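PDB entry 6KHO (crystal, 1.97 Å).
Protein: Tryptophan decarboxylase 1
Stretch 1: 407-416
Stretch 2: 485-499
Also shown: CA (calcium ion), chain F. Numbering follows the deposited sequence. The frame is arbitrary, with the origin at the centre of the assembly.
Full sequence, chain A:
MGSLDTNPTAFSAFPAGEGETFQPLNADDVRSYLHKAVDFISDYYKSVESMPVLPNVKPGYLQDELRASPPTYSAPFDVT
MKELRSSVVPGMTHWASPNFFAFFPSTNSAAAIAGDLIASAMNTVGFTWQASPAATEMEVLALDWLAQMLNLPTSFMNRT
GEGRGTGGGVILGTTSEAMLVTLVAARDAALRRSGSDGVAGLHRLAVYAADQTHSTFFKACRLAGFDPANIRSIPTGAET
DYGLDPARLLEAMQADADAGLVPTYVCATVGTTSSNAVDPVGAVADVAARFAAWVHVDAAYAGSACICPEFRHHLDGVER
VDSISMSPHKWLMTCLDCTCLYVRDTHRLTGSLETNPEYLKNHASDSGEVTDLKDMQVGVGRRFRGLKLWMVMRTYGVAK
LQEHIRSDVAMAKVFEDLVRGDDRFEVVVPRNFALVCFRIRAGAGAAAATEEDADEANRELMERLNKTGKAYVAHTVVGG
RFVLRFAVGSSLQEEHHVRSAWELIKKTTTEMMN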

ATOM      1  N   SER A 407     -23.301   0.996 -19.321  1.00 34.60           N
ATOM      2  CA  SER A 407     -23.862   2.340 -19.325  1.00 37.45           C
ATOM      3  C   SER A 407     -22.770   3.398 -19.435  1.00 38.43           C
ATOM      4  O   SER A 407     -22.991   4.445 -20.055  1.00 37.55           O
ATOM      5  CB  SER A 407     -24.729   2.560 -18.081  1.00 39.90           C
ATOM      6  OG  SER A 407     -23.980   2.380 -16.891  1.00 40.93           O
ATOM      7  N   ASP A 408     -21.580   3.140 -18.872  1.00 36.02           N
ATOM      8  CA  ASP A 408     -20.466   4.068 -19.066  1.00 35.20           C
ATOM      9  C   ASP A 408     -20.023   4.088 -20.519  1.00 35.12           C
ATOM     10  O   ASP A 408     -19.698   5.151 -21.065  1.00 34.88           O
ATOM     11  CB  ASP A 408     -19.275   3.685 -18.184  1.00 33.08           C
ATOM     12  CG  ASP A 408     -19.466   4.090 -16.744  1.00 36.56           C
ATOM     13  OD1 ASP A 408     -20.440   4.812 -16.470  1.00 33.67           O
ATOM     14  OD2 ASP A 408     -18.638   3.699 -15.897  1.00 34.93           O
ATOM     15  N   VAL A 409     -19.957   2.913 -21.140  1.00 36.45           N
ATOM     16  CA  VAL A 409     -19.544   2.829 -22.535  1.00 39.55           C
ATOM     17  C   VAL A 409     -20.568   3.520 -23.427  1.00 40.10           C
ATOM     18  O   VAL A 409     -20.211   4.230 -24.376  1.00 42.50           O
ATOM     19  CB  VAL A 409     -19.328   1.355 -22.930  1.00 37.22           C
ATOM     20  CG1 VAL A 409     -19.307   1.197 -24.436  1.00 37.80           C
ATOM     21  CG2 VAL A 409     -18.031   0.826 -22.302  1.00 34.06           C
ATOM     22  N   ALA A 410     -21.854   3.356 -23.110  1.00 39.05           N
ATOM     23  CA  ALA A 410     -22.902   3.962 -23.922  1.00 41.49           C
ATOM     24  C   ALA A 410     -22.888   5.484 -23.805  1.00 42.25           C
ATOM     25  O   ALA A 410     -23.103   6.182 -24.800  1.00 44.58           O
ATOM     26  CB  ALA A 410     -24.263   3.387 -23.529  1.00 39.12           C
ATOM     27  N   MET A 411     -22.623   6.020 -22.606  1.00 39.70           N
ATOM     28  CA  MET A 411     -22.406   7.462 -22.475  1.00 39.40           C
ATOM     29  C   MET A 411     -21.211   7.914 -23.304  1.00 42.89           C
ATOM     30  O   MET A 411     -21.268   8.954 -23.970  1.00 42.00           O
ATOM     31  CB  MET A 411     -22.201   7.861 -21.009  1.00 38.46           C
ATOM     32  CG  MET A 411     -23.441   7.748 -20.117  1.00 45.29           C
ATOM     33  SD  MET A 411     -23.316   8.763 -18.614  1.00 45.63           S
ATOM     34  CE  MET A 411     -21.940   7.992 -17.762  1.00 43.39           C
ATOM     35  N   ALA A 412     -20.108   7.158 -23.263  1.00 40.46           N
ATOM     36  CA  ALA A 412     -18.947   7.499 -24.087  1.00 39.84           C
ATOM     37  C   ALA A 412     -19.292   7.472 -25.573  1.00 40.37           C
ATOM     38  O   ALA A 412     -18.786   8.293 -26.346  1.00 42.72           O
ATOM     39  CB  ALA A 412     -17.788   6.544 -23.797  1.00 39.11           C
ATOM     40  N   LYS A 413     -20.144   6.534 -25.991  1.00 41.10           N
ATOM     41  CA  LYS A 413     -20.537   6.482 -27.395  1.00 42.98           C
ATOM     42  C   LYS A 413     -21.382   7.691 -27.773  1.00 46.45           C
ATOM     43  O   LYS A 413     -21.260   8.202 -28.891  1.00 48.44           O
ATOM     44  CB  LYS A 413     -21.289   5.184 -27.693  1.00 45.17           C
ATOM     45  CG  LYS A 413     -21.178   4.741 -29.145  1.00 52.54           C
ATOM     46  CD  LYS A 413     -22.212   3.686 -29.504  1.00 55.12           C
ATOM     47  CE  LYS A 413     -22.264   3.461 -31.016  1.00 59.83           C
ATOM     48  NZ  LYS A 413     -22.605   4.712 -31.758  1.00 60.66           N
ATOM     49  N   VAL A 414     -22.230   8.166 -26.856  1.00 42.77           N
ATOM     50  CA  VAL A 414     -22.965   9.407 -27.084  1.00 42.87           C
ATOM     51  C   VAL A 414     -21.995  10.554 -27.348  1.00 43.21           C
ATOM     52  O   VAL A 414     -22.146  11.307 -28.317  1.00 43.18           O
ATOM     53  CB  VAL A 414     -23.895   9.705 -25.891  1.00 44.30           C
ATOM     54  CG1 VAL A 414     -24.305  11.164 -25.871  1.00 46.55           C
ATOM     55  CG2 VAL A 414     -25.137   8.813 -25.940  1.00 46.70           C
ATOM     56  N   PHE A 415     -20.964  10.685 -26.506  1.00 37.29           N
ATOM     57  CA  PHE A 415     -20.011  11.781 -26.669  1.00 38.97           C
ATOM     58  C   PHE A 415     -19.207  11.643 -27.960  1.00 46.34           C
ATOM     59  O   PHE A 415     -18.919  12.648 -28.625  1.00 46.78           O
ATOM     60  CB  PHE A 415     -19.067  11.839 -25.470  1.00 39.14           C
ATOM     61  CG  PHE A 415     -18.084  12.978 -25.522  1.00 41.46           C
ATOM     62  CD1 PHE A 415     -18.414  14.213 -25.001  1.00 37.68           C
ATOM     63  CD2 PHE A 415     -16.821  12.803 -26.067  1.00 40.82           C
ATOM     64  CE1 PHE A 415     -17.514  15.256 -25.027  1.00 43.50           C
ATOM     65  CE2 PHE A 415     -15.910  13.847 -26.103  1.00 38.90           C
ATOM     66  CZ  PHE A 415     -16.257  15.074 -25.584  1.00 44.10           C
ATOM     67  N   GLU A 416     -18.812  10.416 -28.312  1.00 42.45           N
ATOM     68  CA  GLU A 416     -18.024  10.200 -29.526  1.00 46.44           C
ATOM     69  C   GLU A 416     -18.815  10.594 -30.770  1.00 46.90           C
ATOM     70  O   GLU A 416     -18.294  11.267 -31.667  1.00 47.54           O
ATOM     71  CB  GLU A 416     -17.580   8.737 -29.607  1.00 41.94           C
ATOM     72  CG  GLU A 416     -16.840   8.386 -30.900  1.00 49.48           C
ATOM     73  CD  GLU A 416     -16.831   6.896 -31.201  1.00 50.19           C
ATOM     74  OE1 GLU A 416     -17.283   6.098 -30.350  1.00 48.02           O
ATOM     75  OE2 GLU A 416     -16.370   6.518 -32.298  1.00 51.81           O
ATOM     76  N   ARG A 485      -8.216  14.226 -23.865  1.00 43.03           N
ATOM     77  CA  ARG A 485      -8.899  13.031 -23.387  1.00 39.37           C
ATOM     78  C   ARG A 485     -10.226  13.401 -22.727  1.00 40.27           C
ATOM     79  O   ARG A 485     -10.314  14.383 -21.981  1.00 40.91           O
ATOM     80  CB  ARG A 485      -8.022  12.271 -22.389  1.00 38.42           C
ATOM     81  CG  ARG A 485      -6.734  11.722 -22.973  1.00 39.99           C
ATOM     82  CD  ARG A 485      -5.833  11.162 -21.877  1.00 39.12           C
ATOM     83  NE  ARG A 485      -6.188   9.794 -21.496  1.00 35.65           N
ATOM     84  CZ  ARG A 485      -7.000   9.484 -20.487  1.00 39.65           C
ATOM     85  NH1 ARG A 485      -7.572  10.441 -19.754  1.00 32.05           N
ATOM     86  NH2 ARG A 485      -7.254   8.208 -20.210  1.00 36.69           N
ATOM     87  N   PHE A 486     -11.255  12.601 -23.006  1.00 39.51           N
ATOM     88  CA  PHE A 486     -12.557  12.689 -22.345  1.00 37.62           C
ATOM     89  C   PHE A 486     -12.874  11.308 -21.764  1.00 37.48           C
ATOM     90  O   PHE A 486     -13.346  10.418 -22.480  1.00 35.27           O
ATOM     91  CB  PHE A 486     -13.647  13.153 -23.315  1.00 39.74           C
ATOM     92  CG  PHE A 486     -14.885  13.671 -22.631  1.00 39.67           C
ATOM     93  CD1 PHE A 486     -14.922  14.960 -22.113  1.00 40.16           C
ATOM     94  CD2 PHE A 486     -16.009  12.867 -22.499  1.00 42.66           C
ATOM     95  CE1 PHE A 486     -16.060  15.440 -21.486  1.00 39.76           C
ATOM     96  CE2 PHE A 486     -17.153  13.335 -21.866  1.00 42.33           C
ATOM     97  CZ  PHE A 486     -17.180  14.623 -21.357  1.00 42.24           C
ATOM     98  N   ALA A 487     -12.606  11.131 -20.468  1.00 35.42           N
ATOM     99  CA  ALA A 487     -12.738   9.841 -19.797  1.00 33.98           C
ATOM    100  C   ALA A 487     -14.041   9.834 -19.004  1.00 36.66           C
ATOM    101  O   ALA A 487     -14.143  10.481 -17.955  1.00 37.22           O
ATOM    102  CB  ALA A 487     -11.531   9.579 -18.898  1.00 32.89           C
ATOM    103  N   VAL A 488     -15.022   9.100 -19.514  1.00 34.06           N
ATOM    104  CA  VAL A 488     -16.366   9.036 -18.954  1.00 37.70           C
ATOM    105  C   VAL A 488     -16.386   8.036 -17.804  1.00 37.70           C
ATOM    106  O   VAL A 488     -15.670   7.029 -17.836  1.00 34.39           O
ATOM    107  CB  VAL A 488     -17.363   8.636 -20.063  1.00 38.14           C
ATOM    108  CG1 VAL A 488     -18.656   8.092 -19.485  1.00 40.39           C
ATOM    109  CG2 VAL A 488     -17.634   9.813 -21.009  1.00 37.82           C
ATOM    110  N   GLY A 489     -17.191   8.317 -16.769  1.00 36.69           N
ATOM    111  CA  GLY A 489     -17.519   7.286 -15.801  1.00 37.01           C
ATOM    112  C   GLY A 489     -17.437   7.629 -14.324  1.00 33.57           C
ATOM    113  O   GLY A 489     -17.679   6.756 -13.481  1.00 33.10           O
ATOM    114  N   SER A 490     -17.079   8.866 -13.983  1.00 31.55           N
ATOM    115  CA  SER A 490     -17.200   9.307 -12.596  1.00 34.75           C
ATOM    116  C   SER A 490     -18.545   8.860 -12.027  1.00 35.83           C
ATOM    117  O   SER A 490     -19.576   8.968 -12.692  1.00 34.86           O
ATOM    118  CB  SER A 490     -17.059  10.827 -12.518  1.00 35.53           C
ATOM    119  OG  SER A 490     -17.185  11.272 -11.182  1.00 39.17           O
ATOM    120  N   SER A 491     -18.522   8.293 -10.813  1.00 32.86           N
ATOM    121  CA  SER A 491     -19.689   7.548 -10.339  1.00 34.30           C
ATOM    122  C   SER A 491     -20.948   8.422 -10.256  1.00 38.71           C
ATOM    123  O   SER A 491     -22.061   7.939 -10.503  1.00 40.30           O
ATOM    124  CB  SER A 491     -19.386   6.908  -8.984  1.00 32.61           C
ATOM    125  OG  SER A 491     -18.419   5.873  -9.149  1.00 35.47           O
ATOM    126  N   LEU A 492     -20.803   9.704  -9.901  1.00 34.86           N
ATOM    127  CA  LEU A 492     -21.967  10.588  -9.828  1.00 36.97           C
ATOM    128  C   LEU A 492     -22.436  11.081 -11.197  1.00 38.03           C
ATOM    129  O   LEU A 492     -23.488  11.725 -11.287  1.00 36.80           O
ATOM    130  CB  LEU A 492     -21.654  11.785  -8.925  1.00 34.78           C
ATOM    131  CG  LEU A 492     -21.569  11.411  -7.444  1.00 33.14           C
ATOM    132  CD1 LEU A 492     -21.134  12.586  -6.571  1.00 36.85           C
ATOM    133  CD2 LEU A 492     -22.916  10.859  -7.002  1.00 36.31           C
ATOM    134  N   GLN A 493     -21.701  10.771 -12.258  1.00 35.38           N
ATOM    135  CA  GLN A 493     -21.933  11.367 -13.567  1.00 37.24           C
ATOM    136  C   GLN A 493     -23.062  10.653 -14.306  1.00 39.57           C
ATOM    137  O   GLN A 493     -23.093   9.420 -14.371  1.00 39.73           O
ATOM    138  CB  GLN A 493     -20.629  11.314 -14.363  1.00 37.11           C
ATOM    139  CG  GLN A 493     -20.724  11.517 -15.849  1.00 39.50           C
ATOM    140  CD  GLN A 493     -19.377  11.315 -16.490  1.00 35.03           C
ATOM    141  OE1 GLN A 493     -19.174  10.366 -17.245  1.00 39.21           O
ATOM    142  NE2 GLN A 493     -18.429  12.186 -16.159  1.00 34.67           N
ATOM    143  N   GLU A 494     -24.001  11.434 -14.843  1.00 37.90           N
ATOM    144  CA  GLU A 494     -25.110  10.927 -15.639  1.00 39.32           C
ATOM    145  C   GLU A 494     -24.985  11.425 -17.079  1.00 40.89           C
ATOM    146  O   GLU A 494     -24.126  12.253 -17.404  1.00 37.81           O
ATOM    147  CB  GLU A 494     -26.451  11.350 -15.037  1.00 41.28           C
ATOM    148  CG  GLU A 494     -26.838  10.579 -13.786  1.00 47.62           C
ATOM    149  CD  GLU A 494     -27.993  11.227 -13.022  1.00 58.95           C
ATOM    150  OE1 GLU A 494     -28.761  12.008 -13.633  1.00 61.92           O
ATOM    151  OE2 GLU A 494     -28.134  10.956 -11.807  1.00 63.62           O
ATOM    152  N   GLU A 495     -25.862  10.913 -17.948  1.00 37.11           N
ATOM    153  CA  GLU A 495     -25.772  11.256 -19.365  1.00 43.99           C
ATOM    154  C   GLU A 495     -25.867  12.764 -19.585  1.00 41.53           C
ATOM    155  O   GLU A 495     -25.153  13.315 -20.429  1.00 40.78           O
ATOM    156  CB  GLU A 495     -26.855  10.532 -20.171  1.00 43.46           C
ATOM    157  CG  GLU A 495     -26.704  10.759 -21.675  1.00 47.85           C
ATOM    158  CD  GLU A 495     -27.776  10.078 -22.505  1.00 52.44           C
ATOM    159  OE1 GLU A 495     -27.933   8.843 -22.396  1.00 51.97           O
ATOM    160  OE2 GLU A 495     -28.458  10.782 -23.280  1.00 55.61           O
ATOM    161  N   HIS A 496     -26.715  13.458 -18.819  1.00 41.30           N
ATOM    162  CA  HIS A 496     -26.891  14.881 -19.081  1.00 40.83           C
ATOM    163  C   HIS A 496     -25.626  15.667 -18.751  1.00 42.92           C
ATOM    164  O   HIS A 496     -25.380  16.720 -19.352  1.00 41.24           O
ATOM    165  CB  HIS A 496     -28.112  15.420 -18.325  1.00 44.40           C
ATOM    166  CG  HIS A 496     -27.962  15.433 -16.834  1.00 42.46           C
ATOM    167  ND1 HIS A 496     -27.315  16.446 -16.160  1.00 42.14           N
ATOM    168  CD2 HIS A 496     -28.403  14.573 -15.885  1.00 43.26           C
ATOM    169  CE1 HIS A 496     -27.351  16.205 -14.861  1.00 43.91           C
ATOM    170  NE2 HIS A 496     -28.004  15.073 -14.668  1.00 42.45           N
ATOM    171  N   HIS A 497     -24.785  15.151 -17.849  1.00 38.81           N
ATOM    172  CA  HIS A 497     -23.501  15.799 -17.588  1.00 38.54           C
ATOM    173  C   HIS A 497     -22.594  15.739 -18.815  1.00 41.32           C
ATOM    174  O   HIS A 497     -21.873  16.702 -19.109  1.00 38.87           O
ATOM    175  CB  HIS A 497     -22.800  15.147 -16.389  1.00 38.46           C
ATOM    176  CG  HIS A 497     -23.515  15.326 -15.081  1.00 38.05           C
ATOM    177  ND1 HIS A 497     -24.192  14.299 -14.460  1.00 38.93           N
ATOM    178  CD2 HIS A 497     -23.635  16.403 -14.266  1.00 40.87           C
ATOM    179  CE1 HIS A 497     -24.713  14.737 -13.326  1.00 40.71           C
ATOM    180  NE2 HIS A 497     -24.389  16.011 -13.183  1.00 42.15           N
ATOM    181  N   VAL A 498     -22.594  14.608 -19.526  1.00 37.95           N
ATOM    182  CA  VAL A 498     -21.735  14.469 -20.701  1.00 41.07           C
ATOM    183  C   VAL A 498     -22.233  15.367 -21.829  1.00 41.37           C
ATOM    184  O   VAL A 498     -21.441  16.030 -22.507  1.00 41.51           O
ATOM    185  CB  VAL A 498     -21.660  12.993 -21.145  1.00 42.10           C
ATOM    186  CG1 VAL A 498     -20.858  12.871 -22.428  1.00 39.60           C
ATOM    187  CG2 VAL A 498     -21.047  12.118 -20.045  1.00 44.08           C
ATOM    188  N   ARG A 499     -23.549  15.409 -22.041  1.00 44.56           N
ATOM    189  CA  ARG A 499     -24.107  16.269 -23.084  1.00 43.68           C
ATOM    190  C   ARG A 499     -23.843  17.740 -22.791  1.00 44.11           C
ATOM    191  O   ARG A 499     -23.454  18.492 -23.689  1.00 47.00           O
ATOM    192  CB  ARG A 499     -25.600  16.006 -23.237  1.00 41.94           C
ATOM    193  CG  ARG A 499     -25.920  14.650 -23.838  1.00 45.46           C
ATOM    194  CD  ARG A 499     -27.406  14.513 -24.102  1.00 45.16           C
ATOM    195  NE  ARG A 499     -27.755  13.214 -24.667  1.00 46.16           N
ATOM    196  CZ  ARG A 499     -27.634  12.901 -25.955  1.00 48.61           C
ATOM    197  NH1 ARG A 499     -27.168  13.793 -26.817  1.00 50.77           N
ATOM    198  NH2 ARG A 499     -27.984  11.695 -26.384  1.00 47.87           N
TER
HETATM  199 CA    CA F 604     -21.629   5.354 -14.506  1.00 38.63          CA
HETATM  200  O   HOH W   1     -23.562   4.946 -15.507  1.00 42.04           O
HETATM  201  O   HOH W   2     -21.755   2.994 -14.339  1.00 35.83           O
HETATM  202  O   HOH W   3     -19.410   4.827 -13.621  1.00 34.41           O
HETATM  203  O   HOH W   4     -20.984   7.604 -14.279  1.00 37.49           O
HETATM  204  O   HOH W   5     -22.433   5.287 -12.187  1.00 42.39           O

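Two segments far apart in sequence can be held together almost entirely by the fit of apolar side chains, with polar groups occupied at the margins; residues 407–416 and 485–499 of tryptophan decarboxylase 1 illustrate the principle. No direct hydrogen bond crosses between them, yet together they bury 600 Å². The first stretch is helical throughout. The second runs from the end of a strand through a turn into a helix whose axis passes 9.8 Å from that of the first, the two inclined by 23° and running in nearly the same direction.

Met 411 has the largest covered area. Its CB points toward the other stretch, and its unbranched chain reaches, in the m, t, m conformation, into the space between Val 488 and the start of the second helix. CE lies 3.7 Å from CG1 of Val 488 and 3.7 Å from OE1 of Gln 493, while SD sits 3.4 Å from the backbone N of Glu 495, where the second helix begins, and 4.3 Å from CG2 of Val 498. A flexible thioether suits this place because it can follow an uneven surface made of side chain and backbone alike. The Gln 493 amide is not left idle beside it: OE1 accepts a hydrogen bond from Gly 489 N at 2.9 Å, tying the loop together.

Phe 415, one turn further along, makes the most regular contact. Its ring stacks face to face on that of Phe 486, with centroids 3.7 Å apart and planes at 4°, so that two flat side chains bury each other with little wasted space. Phe 415 CB also packs 3.7 Å from CG1 of Val 498.

Between these anchors, the small Ala 412 allows close approach: its CA is 4.1 Å from CG2 of Val 488, whose other methyl, CG1, lies 3.5 Å from the backbone O of Asp 408. Val 414 packs at the exposed side, its CG1 3.8 Å from NH2 of Arg 499 and over one face of the guanidinium. That leaves the group's edge free for Glu 495, whose OE2 forms a salt bridge with Arg 499 NE at 2.9 Å.

At the opposite end from the phenylalanine stack, water and metal supply the polar link. Asp 408 binds calcium through OD1 at 2.4 Å, and a calcium-bound water donates to both Asp 408 OD2 (2.7 Å) and Gly 489 O (2.6 Å). Glycine suits this position: its backbone angles would jam a CB against the preceding carbonyl, and a CB would also crowd Asp 408 OD2.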